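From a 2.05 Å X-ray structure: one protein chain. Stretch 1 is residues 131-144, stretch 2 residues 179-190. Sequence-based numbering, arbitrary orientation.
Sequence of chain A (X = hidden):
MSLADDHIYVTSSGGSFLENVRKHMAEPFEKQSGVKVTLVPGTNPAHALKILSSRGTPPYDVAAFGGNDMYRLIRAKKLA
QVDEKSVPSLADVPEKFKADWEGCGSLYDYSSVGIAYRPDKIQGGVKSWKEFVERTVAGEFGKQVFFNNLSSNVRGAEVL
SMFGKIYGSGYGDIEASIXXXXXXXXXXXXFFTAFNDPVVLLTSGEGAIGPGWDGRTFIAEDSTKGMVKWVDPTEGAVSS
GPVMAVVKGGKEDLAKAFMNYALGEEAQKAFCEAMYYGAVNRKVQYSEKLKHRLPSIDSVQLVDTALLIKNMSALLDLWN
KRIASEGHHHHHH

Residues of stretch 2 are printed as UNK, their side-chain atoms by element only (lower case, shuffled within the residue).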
ATOM      1  N   GLU A 131       7.820  16.065  13.850  1.00  9.40           N
ATOM      2  CA  GLU A 131       7.854  15.971  15.308  1.00 11.14           C
ATOM      3  C   GLU A 131       8.492  14.641  15.729  1.00 10.64           C
ATOM      4  O   GLU A 131       9.356  14.598  16.599  1.00 10.73           O
ATOM      5  CB  GLU A 131       6.445  16.083  15.882  1.00 11.76           C
ATOM      6  CG  GLU A 131       6.414  16.058  17.388  1.00 14.96           C
ATOM      7  CD  GLU A 131       5.021  16.198  17.962  1.00 16.36           C
ATOM      8  OE1 GLU A 131       4.081  16.506  17.196  1.00 18.17           O
ATOM      9  OE2 GLU A 131       4.870  15.993  19.185  1.00 19.70           O
ATOM     10  N   PHE A 132       8.054  13.555  15.101  1.00 10.14           N
ATOM     11  CA  PHE A 132       8.648  12.240  15.326  1.00  9.75           C
ATOM     12  C   PHE A 132      10.172  12.272  15.186  1.00  8.91           C
ATOM     13  O   PHE A 132      10.902  11.783  16.051  1.00  9.27           O
ATOM     14  CB  PHE A 132       8.046  11.234  14.336  1.00 10.15           C
ATOM     15  CG  PHE A 132       8.726   9.893  14.339  1.00  9.82           C
ATOM     16  CD1 PHE A 132       8.899   9.196  15.520  1.00  9.43           C
ATOM     17  CD2 PHE A 132       9.181   9.326  13.154  1.00 10.20           C
ATOM     18  CE1 PHE A 132       9.525   7.950  15.523  1.00  9.41           C
ATOM     19  CE2 PHE A 132       9.806   8.081  13.151  1.00  9.72           C
ATOM     20  CZ  PHE A 132       9.974   7.393  14.338  1.00  8.44           C
ATOM     21  N   VAL A 133      10.650  12.839  14.085  1.00  9.41           N
ATOM     22  CA  VAL A 133      12.089  12.935  13.847  1.00 11.83           C
ATOM     23  C   VAL A 133      12.808  13.794  14.896  1.00 10.99           C
ATOM     24  O   VAL A 133      13.769  13.354  15.521  1.00 11.58           O
ATOM     25  CB  VAL A 133      12.400  13.491  12.433  1.00 11.32           C
ATOM     26  CG1 VAL A 133      13.904  13.742  12.273  1.00 12.64           C
ATOM     27  CG2 VAL A 133      11.889  12.544  11.365  1.00 10.12           C
ATOM     28  N   GLU A 134      12.335  15.015  15.092  1.00 12.25           N
ATOM     29  CA  GLU A 134      13.045  15.961  15.939  1.00 11.93           C
ATOM     30  C   GLU A 134      13.020  15.537  17.398  1.00 12.63           C
ATOM     31  O   GLU A 134      13.999  15.716  18.105  1.00 13.69           O
ATOM     32  CB  GLU A 134      12.478  17.373  15.780  1.00 12.23           C
ATOM     33  CG  GLU A 134      12.608  17.939  14.378  1.00 14.62           C
ATOM     34  CD  GLU A 134      14.043  17.973  13.865  1.00 18.44           C
ATOM     35  OE1 GLU A 134      14.986  18.067  14.683  1.00 17.19           O
ATOM     36  OE2 GLU A 134      14.226  17.909  12.629  1.00 19.03           O
ATOM     37  N   ARG A 135      11.902  14.976  17.852  1.00 13.68           N
ATOM     38  CA  ARG A 135      11.828  14.477  19.221  1.00 12.34           C
ATOM     39  C   ARG A 135      12.713  13.232  19.404  1.00 12.74           C
ATOM     40  O   ARG A 135      13.339  13.047  20.457  1.00 10.84           O
ATOM     41  CB  ARG A 135      10.372  14.230  19.650  1.00 11.52           C
ATOM     42  CG  ARG A 135       9.582  15.524  19.893  1.00 14.60           C
ATOM     43  CD  ARG A 135       8.132  15.261  20.315  1.00 13.83           C
ATOM     44  NE  ARG A 135       8.030  14.631  21.630  1.00 19.33           N
ATOM     45  CZ  ARG A 135       6.886  14.236  22.189  1.00 21.82           C
ATOM     46  NH1 ARG A 135       5.737  14.411  21.545  1.00 23.10           N
ATOM     47  NH2 ARG A 135       6.886  13.670  23.393  1.00 25.28           N
ATOM     48  N   THR A 136      12.780  12.382  18.380  1.00 10.54           N
ATOM     49  CA  THR A 136      13.696  11.241  18.440  1.00  9.72           C
ATOM     50  C   THR A 136      15.144  11.711  18.615  1.00 10.84           C
ATOM     51  O   THR A 136      15.863  11.251  19.498  1.00 11.18           O
ATOM     52  CB  THR A 136      13.604  10.376  17.172  1.00 11.63           C
ATOM     53  OG1 THR A 136      12.311   9.766  17.113  1.00  9.86           O
ATOM     54  CG2 THR A 136      14.684   9.288  17.182  1.00 10.82           C
ATOM     55  N   VAL A 137      15.557  12.633  17.753  1.00 10.77           N
ATOM     56  CA  VAL A 137      16.912  13.177  17.750  1.00 11.54           C
ATOM     57  C   VAL A 137      17.248  13.908  19.072  1.00 13.03           C
ATOM     58  O   VAL A 137      18.395  13.884  19.531  1.00 11.81           O
ATOM     59  CB  VAL A 137      17.102  14.102  16.508  1.00 12.46           C
ATOM     60  CG1 VAL A 137      18.466  14.764  16.502  1.00 14.55           C
ATOM     61  CG2 VAL A 137      16.870  13.297  15.221  1.00 12.20           C
ATOM     62  N   ALA A 138      16.250  14.534  19.689  1.00 11.15           N
ATOM     63  CA  ALA A 138      16.456  15.233  20.964  1.00 13.00           C
ATOM     64  C   ALA A 138      16.597  14.239  22.111  1.00 13.48           C
ATOM     65  O   ALA A 138      16.974  14.613  23.220  1.00 12.13           O
ATOM     66  CB  ALA A 138      15.313  16.208  21.252  1.00 11.82           C
ATOM     67  N   GLY A 139      16.275  12.979  21.837  1.00 12.11           N
ATOM     68  CA  GLY A 139      16.442  11.917  22.814  1.00 12.40           C
ATOM     69  C   GLY A 139      15.243  11.742  23.723  1.00 12.81           C
ATOM     70  O   GLY A 139      15.324  11.055  24.742  1.00 11.44           O
ATOM     71  N   GLU A 140      14.126  12.359  23.354  1.00 11.84           N
ATOM     72  CA  GLU A 140      12.923  12.313  24.181  1.00 13.15           C
ATOM     73  C   GLU A 140      12.288  10.926  24.313  1.00 16.21           C
ATOM     74  O   GLU A 140      11.565  10.662  25.273  1.00 15.96           O
ATOM     75  CB  GLU A 140      11.884  13.322  23.679  1.00 13.93           C
ATOM     76  CG  GLU A 140      12.370  14.765  23.691  1.00 13.87           C
ATOM     77  CD  GLU A 140      11.256  15.743  23.334  1.00 17.01           C
ATOM     78  OE1 GLU A 140      10.074  15.336  23.398  1.00 16.70           O
ATOM     79  OE2 GLU A 140      11.563  16.907  22.989  1.00 16.05           O
ATOM     80  N   PHE A 141      12.545  10.041  23.353  1.00 12.24           N
ATOM     81  CA  PHE A 141      12.005   8.692  23.427  1.00 10.21           C
ATOM     82  C   PHE A 141      13.071   7.691  23.878  1.00 13.52           C
ATOM     83  O   PHE A 141      12.848   6.483  23.842  1.00 12.59           O
ATOM     84  CB  PHE A 141      11.408   8.261  22.069  1.00 11.94           C
ATOM     85  CG  PHE A 141      10.475   9.282  21.456  1.00 11.99           C
ATOM     86  CD1 PHE A 141       9.455   9.851  22.212  1.00 12.81           C
ATOM     87  CD2 PHE A 141      10.616   9.668  20.125  1.00 11.42           C
ATOM     88  CE1 PHE A 141       8.589  10.789  21.653  1.00 16.03           C
ATOM     89  CE2 PHE A 141       9.754  10.604  19.555  1.00 12.21           C
ATOM     90  CZ  PHE A 141       8.734  11.161  20.320  1.00 11.83           C
ATOM     91  N   GLY A 142      14.232   8.187  24.302  1.00 12.58           N
ATOM     92  CA  GLY A 142      15.317   7.299  24.674  1.00 13.55           C
ATOM     93  C   GLY A 142      15.751   6.471  23.475  1.00 14.16           C
ATOM     94  O   GLY A 142      15.749   6.953  22.346  1.00 13.68           O
ATOM     95  N   LYS A 143      16.134   5.224  23.712  1.00 13.85           N
ATOM     96  CA  LYS A 143      16.515   4.352  22.611  1.00 15.41           C
ATOM     97  C   LYS A 143      15.401   3.349  22.325  1.00 12.16           C
ATOM     98  O   LYS A 143      15.639   2.152  22.189  1.00 13.39           O
ATOM     99  CB  LYS A 143      17.840   3.641  22.913  1.00 17.80           C
ATOM    100  CG  LYS A 143      18.535   3.077  21.673  1.00 15.62           C
ATOM    101  CD  LYS A 143      19.880   2.455  22.037  1.00 23.04           C
ATOM    102  CE  LYS A 143      20.324   1.471  20.972  1.00 22.64           C
ATOM    103  NZ  LYS A 143      20.774   2.140  19.723  1.00 24.23           N
ATOM    104  N   GLN A 144      14.176   3.849  22.217  1.00 11.71           N
ATOM    105  CA  GLN A 144      13.014   2.977  22.099  1.00 11.88           C
ATOM    106  C   GLN A 144      12.263   3.187  20.792  1.00 11.08           C
ATOM    107  O   GLN A 144      11.076   2.873  20.676  1.00  9.82           O
ATOM    108  CB  GLN A 144      12.106   3.180  23.308  1.00 13.90           C
ATOM    109  CG  GLN A 144      12.841   2.841  24.611  1.00 18.21           C
ATOM    110  CD  GLN A 144      12.149   3.374  25.849  1.00 21.55           C
ATOM    111  OE1 GLN A 144      10.933   3.279  25.983  1.00 21.90           O
ATOM    112  NE2 GLN A 144      12.933   3.923  26.774  1.00 26.55           N
ATOM    113  N   UNK A 179      20.407  11.327   5.509  1.00 14.25           N
ATOM    114  CA  UNK A 179      20.928  12.236   6.522  1.00 17.39           C
ATOM    115  C   UNK A 179      19.959  12.390   7.696  1.00 14.44           C
ATOM    116  O   UNK A 179      20.388  12.496   8.834  1.00 16.59           O
ATOM    117  c   UNK A 179      21.243  13.597   5.909  1.00 19.99           C
ATOM    118  N   UNK A 180      18.659  12.414   7.411  1.00 13.97           N
ATOM    119  CA  UNK A 180      17.642  12.493   8.459  1.00 14.34           C
ATOM    120  C   UNK A 180      17.700  11.260   9.348  1.00 14.10           C
ATOM    121  O   UNK A 180      17.776  11.366  10.569  1.00 13.24           O
ATOM    122  c   UNK A 180      15.179  12.654   8.959  1.00 12.42           C
ATOM    123  o   UNK A 180      16.128  13.846   7.127  1.00 15.52           O
ATOM    124  c   UNK A 180      16.221  12.623   7.866  1.00 12.62           C
ATOM    125  N   UNK A 181      17.675  10.086   8.727  1.00 12.61           N
ATOM    126  CA  UNK A 181      17.704   8.835   9.476  1.00 13.13           C
ATOM    127  C   UNK A 181      19.007   8.695  10.255  1.00 13.93           C
ATOM    128  O   UNK A 181      19.039   8.148  11.366  1.00 11.81           O
ATOM    129  c   UNK A 181      17.486   6.267   9.186  1.00 13.57           C
ATOM    130  c   UNK A 181      16.303   6.149  10.154  1.00 10.79           C
ATOM    131  c   UNK A 181      17.512   7.647   8.532  1.00 12.07           C
ATOM    132  c   UNK A 181      17.415   5.201   8.107  1.00 12.28           C
ATOM    133  N   UNK A 182      20.083   9.208   9.673  1.00 13.44           N
ATOM    134  CA  UNK A 182      21.384   9.147  10.324  1.00 16.96           C
ATOM    135  C   UNK A 182      21.355   9.920  11.644  1.00 13.71           C
ATOM    136  O   UNK A 182      22.006   9.531  12.604  1.00 14.53           O
ATOM    137  c   UNK A 182      23.871   9.510   9.948  1.00 23.84           C
ATOM    138  c   UNK A 182      24.944   9.802   8.914  1.00 30.90           C
ATOM    139  o   UNK A 182      26.064   9.272   9.060  1.00 39.48           O
ATOM    140  c   UNK A 182      22.474   9.694   9.402  1.00 16.44           C
ATOM    141  o   UNK A 182      24.665  10.556   7.958  1.00 31.06           O
ATOM    142  N   UNK A 183      20.593  11.009  11.678  1.00 14.04           N
ATOM    143  CA  UNK A 183      20.381  11.783  12.908  1.00 14.70           C
ATOM    144  C   UNK A 183      19.638  10.962  13.965  1.00 13.28           C
ATOM    145  O   UNK A 183      19.855  11.117  15.170  1.00 12.79           O
ATOM    146  n   UNK A 183      16.779  16.271  11.610  1.00 16.87           N
ATOM    147  c   UNK A 183      19.584  13.061  12.599  1.00 16.95           C
ATOM    148  n   UNK A 183      17.349  17.109  13.676  1.00 21.41           N
ATOM    149  n   UNK A 183      18.909  15.968  12.453  1.00 21.22           N
ATOM    150  c   UNK A 183      19.396  15.225  11.299  1.00 18.45           C
ATOM    151  c   UNK A 183      20.331  14.101  11.739  1.00 15.85           C
ATOM    152  c   UNK A 183      17.680  16.451  12.575  1.00 17.86           C
ATOM    153  N   UNK A 184      18.755  10.080  13.510  1.00 14.39           N
ATOM    154  CA  UNK A 184      17.919   9.302  14.420  1.00 12.56           C
ATOM    155  C   UNK A 184      18.601   8.014  14.858  1.00 12.68           C
ATOM    156  O   UNK A 184      18.241   7.427  15.885  1.00 10.68           O
ATOM    157  c   UNK A 184      15.793  10.155  13.275  1.00 12.00           C
ATOM    158 se   UNK A 184      14.314   9.553  12.123  1.00 22.87          SE
ATOM    159  c   UNK A 184      13.400   8.397  13.385  1.00 11.60           C
ATOM    160  c   UNK A 184      16.588   8.953  13.756  1.00 13.39           C
ATOM    161  N   UNK A 185      19.589   7.584  14.076  1.00 12.84           N
ATOM    162  CA  UNK A 185      20.202   6.261  14.239  1.00 13.64           C
ATOM    163  C   UNK A 185      20.583   5.853  15.680  1.00 13.74           C
ATOM    164  O   UNK A 185      20.380   4.702  16.066  1.00 10.39           O
ATOM    165  c   UNK A 185      24.301   5.310  12.570  1.00 30.55           C
ATOM    166  c   UNK A 185      21.962   4.676  13.273  1.00 21.29           C
ATOM    167  c   UNK A 185      23.065   4.487  12.238  1.00 24.91           C
ATOM    168  n   UNK A 185      25.392   5.068  11.578  1.00 34.65           N
ATOM    169  c   UNK A 185      21.406   6.096  13.294  1.00 15.22           C
ATOM    170  N   UNK A 186      21.143   6.785  16.473  1.00 10.92           N
ATOM    171  CA  UNK A 186      21.548   6.436  17.843  1.00 12.85           C
ATOM    172  C   UNK A 186      20.396   5.967  18.726  1.00 13.78           C
ATOM    173  O   UNK A 186      20.633   5.262  19.713  1.00 12.77           O
ATOM    174  c   UNK A 186      21.547   8.150  16.108  1.00 12.88           C
ATOM    175  c   UNK A 186      22.094   7.759  18.398  1.00 13.40           C
ATOM    176  c   UNK A 186      22.517   8.529  17.194  1.00 15.62           C
ATOM    177  N   UNK A 187      19.175   6.367  18.375  1.00 12.63           N
ATOM    178  CA  UNK A 187      18.007   6.140  19.210  1.00 12.50           C
ATOM    179  C   UNK A 187      17.148   5.001  18.705  1.00 12.38           C
ATOM    180  O   UNK A 187      16.128   4.694  19.299  1.00 11.46           O
ATOM    181  c   UNK A 187      18.648   9.046  20.689  1.00 12.01           C
ATOM    182  c   UNK A 187      19.222  10.420  19.078  1.00 12.68           C
ATOM    183  n   UNK A 187      18.442   9.488  18.559  1.00 13.28           N
ATOM    184  n   UNK A 187      19.354  10.178  20.371  1.00 14.91           N
ATOM    185  c   UNK A 187      18.048   8.617  19.553  1.00 12.75           C
ATOM    186  c   UNK A 187      17.200   7.420  19.287  1.00 11.15           C
ATOM    187  N   UNK A 188      17.581   4.374  17.616  1.00 11.89           N
ATOM    188  CA  UNK A 188      16.860   3.255  17.021  1.00 11.81           C
ATOM    189  C   UNK A 188      17.438   1.929  17.503  1.00 13.51           C
ATOM    190  O   UNK A 188      18.629   1.660  17.328  1.00 14.49           O
ATOM    191  c   UNK A 188      16.288   4.985  13.596  1.00 11.25           C
ATOM    192  c   UNK A 188      16.016   4.514  15.017  1.00 10.61           C
ATOM    193  c   UNK A 188      16.881   3.340  15.472  1.00 12.91           C
ATOM    194  c   UNK A 188      16.380   2.033  14.839  1.00 10.72           C
ATOM    195  N   UNK A 189      16.601   1.116  18.138  1.00 10.53           N
ATOM    196  CA  UNK A 189      17.058  -0.151  18.685  1.00 13.79           C
ATOM    197  C   UNK A 189      16.822  -1.319  17.713  1.00 14.74           C
ATOM    198  O   UNK A 189      17.387  -2.402  17.880  1.00 13.28           O
ATOM    199  c   UNK A 189      13.247  -2.531  19.767  1.00 15.43           C
ATOM    200  c   UNK A 189      14.944  -0.835  19.940  1.00 14.04           C
ATOM    201  c   UNK A 189      13.950   0.126  19.936  1.00 11.60           C
ATOM    202  c   UNK A 189      12.624  -0.229  19.844  1.00 12.94           C
ATOM    203  c   UNK A 189      12.266  -1.558  19.758  1.00 14.07           C
ATOM    204  c   UNK A 189      16.389  -0.438  20.042  1.00 12.32           C
ATOM    205  c   UNK A 189      14.577  -2.169  19.859  1.00 14.93           C
ATOM    206  N   UNK A 190      15.989  -1.098  16.698  1.00 11.15           N
ATOM    207  CA  UNK A 190      15.659  -2.176  15.774  1.00 12.15           C
ATOM    208  C   UNK A 190      15.215  -1.645  14.420  1.00 12.61           C
ATOM    209  O   UNK A 190      14.342  -0.777  14.331  1.00  9.03           O
ATOM    210  c   UNK A 190      14.097  -4.192  15.458  1.00 17.46           C
ATOM    211  c   UNK A 190      15.203  -5.210  15.201  1.00 16.71           C
ATOM    212  n   UNK A 190      15.675  -7.438  14.141  1.00 34.36           N
ATOM    213  c   UNK A 190      14.623  -6.497  14.638  1.00 23.26           C
ATOM    214  c   UNK A 190      14.571  -3.070  16.374  1.00 12.55           C
TER

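Position 179 carries one carbon and lies out of reach of stretch 1: Ala 179. At 180 a first carbon bears one oxygen and one carbon, the fork of threonine; Thr 180 sets its CG2 3.7 Å from CG1 of Val 133. Position 181 has four carbons forked at the second, hence leucine, and Leu 181 starts away from stretch 1 without touching it. At 182 three carbons end in two oxygens, a carboxylate too far off to take part: Glu 182.

Position 183 runs through three carbons and a nitrogen to a carbon holding two more nitrogens, and it ends at the carboxylate of Glu 134. This is Arg 183. Its NH2 donates to OE1 of Glu 134 at 2.7 Å and its NH1 to OE2 of Glu 134 at 3.2 Å, a two-pronged salt bridge with OE1 near the guanidinium plane. CG2 of Val 137 covers one face of that plane.

Position 184 is an unbranched chain of two carbons, a selenium and a carbon, lodged among Phe 132, Val 133, Thr 136 and Val 137. Met 184, as selenomethionine, is the knob in this hole: CE lies 3.6 Å from CE2 of Phe 132, SE 3.9 Å from CG2 of Val 133.

Four carbons in a row ending in nitrogen make 185 a lysine, and the CA-to-CB bond of Lys 185 points away from stretch 1. At 186 three carbons close onto the backbone nitrogen: Pro 186, whose O accepts from NZ of Lys 143 at 3.1 Å.

Position 187 has one carbon and a five-membered ring with two nitrogens, beside the end of the first helix. O of Thr 136 lies over one face of the His 187 ring, and CB of His 187 is 3.4 Å from O of Gly 142.

At 188 four carbons fork at the first, one arm two carbons long. The CA-to-CB bond of Ile 188 points away, yet its O accepts from NZ of Lys 143 at 3.3 Å. Position 189 is one carbon and a six-carbon ring; the CA-to-CB bond of Phe 189 points toward stretch 1, its CB 3.4 Å from O of Lys 143. Four carbons and a terminal nitrogen at 190 give Lys 190, which makes no contact.

Two helices running 40° apart pack through one long, unbranched knob, with a salt bridge at the margin. Beyond them, the loop after the first helix meets a 3-10 segment and the start of a strand: Gly 139 leaves the helix at positive phi, His 187 packs nearby, and Lys 143 ties down two backbone carbonyls.

Stretch 2, residues 179-190: ATLERMKPHIFK
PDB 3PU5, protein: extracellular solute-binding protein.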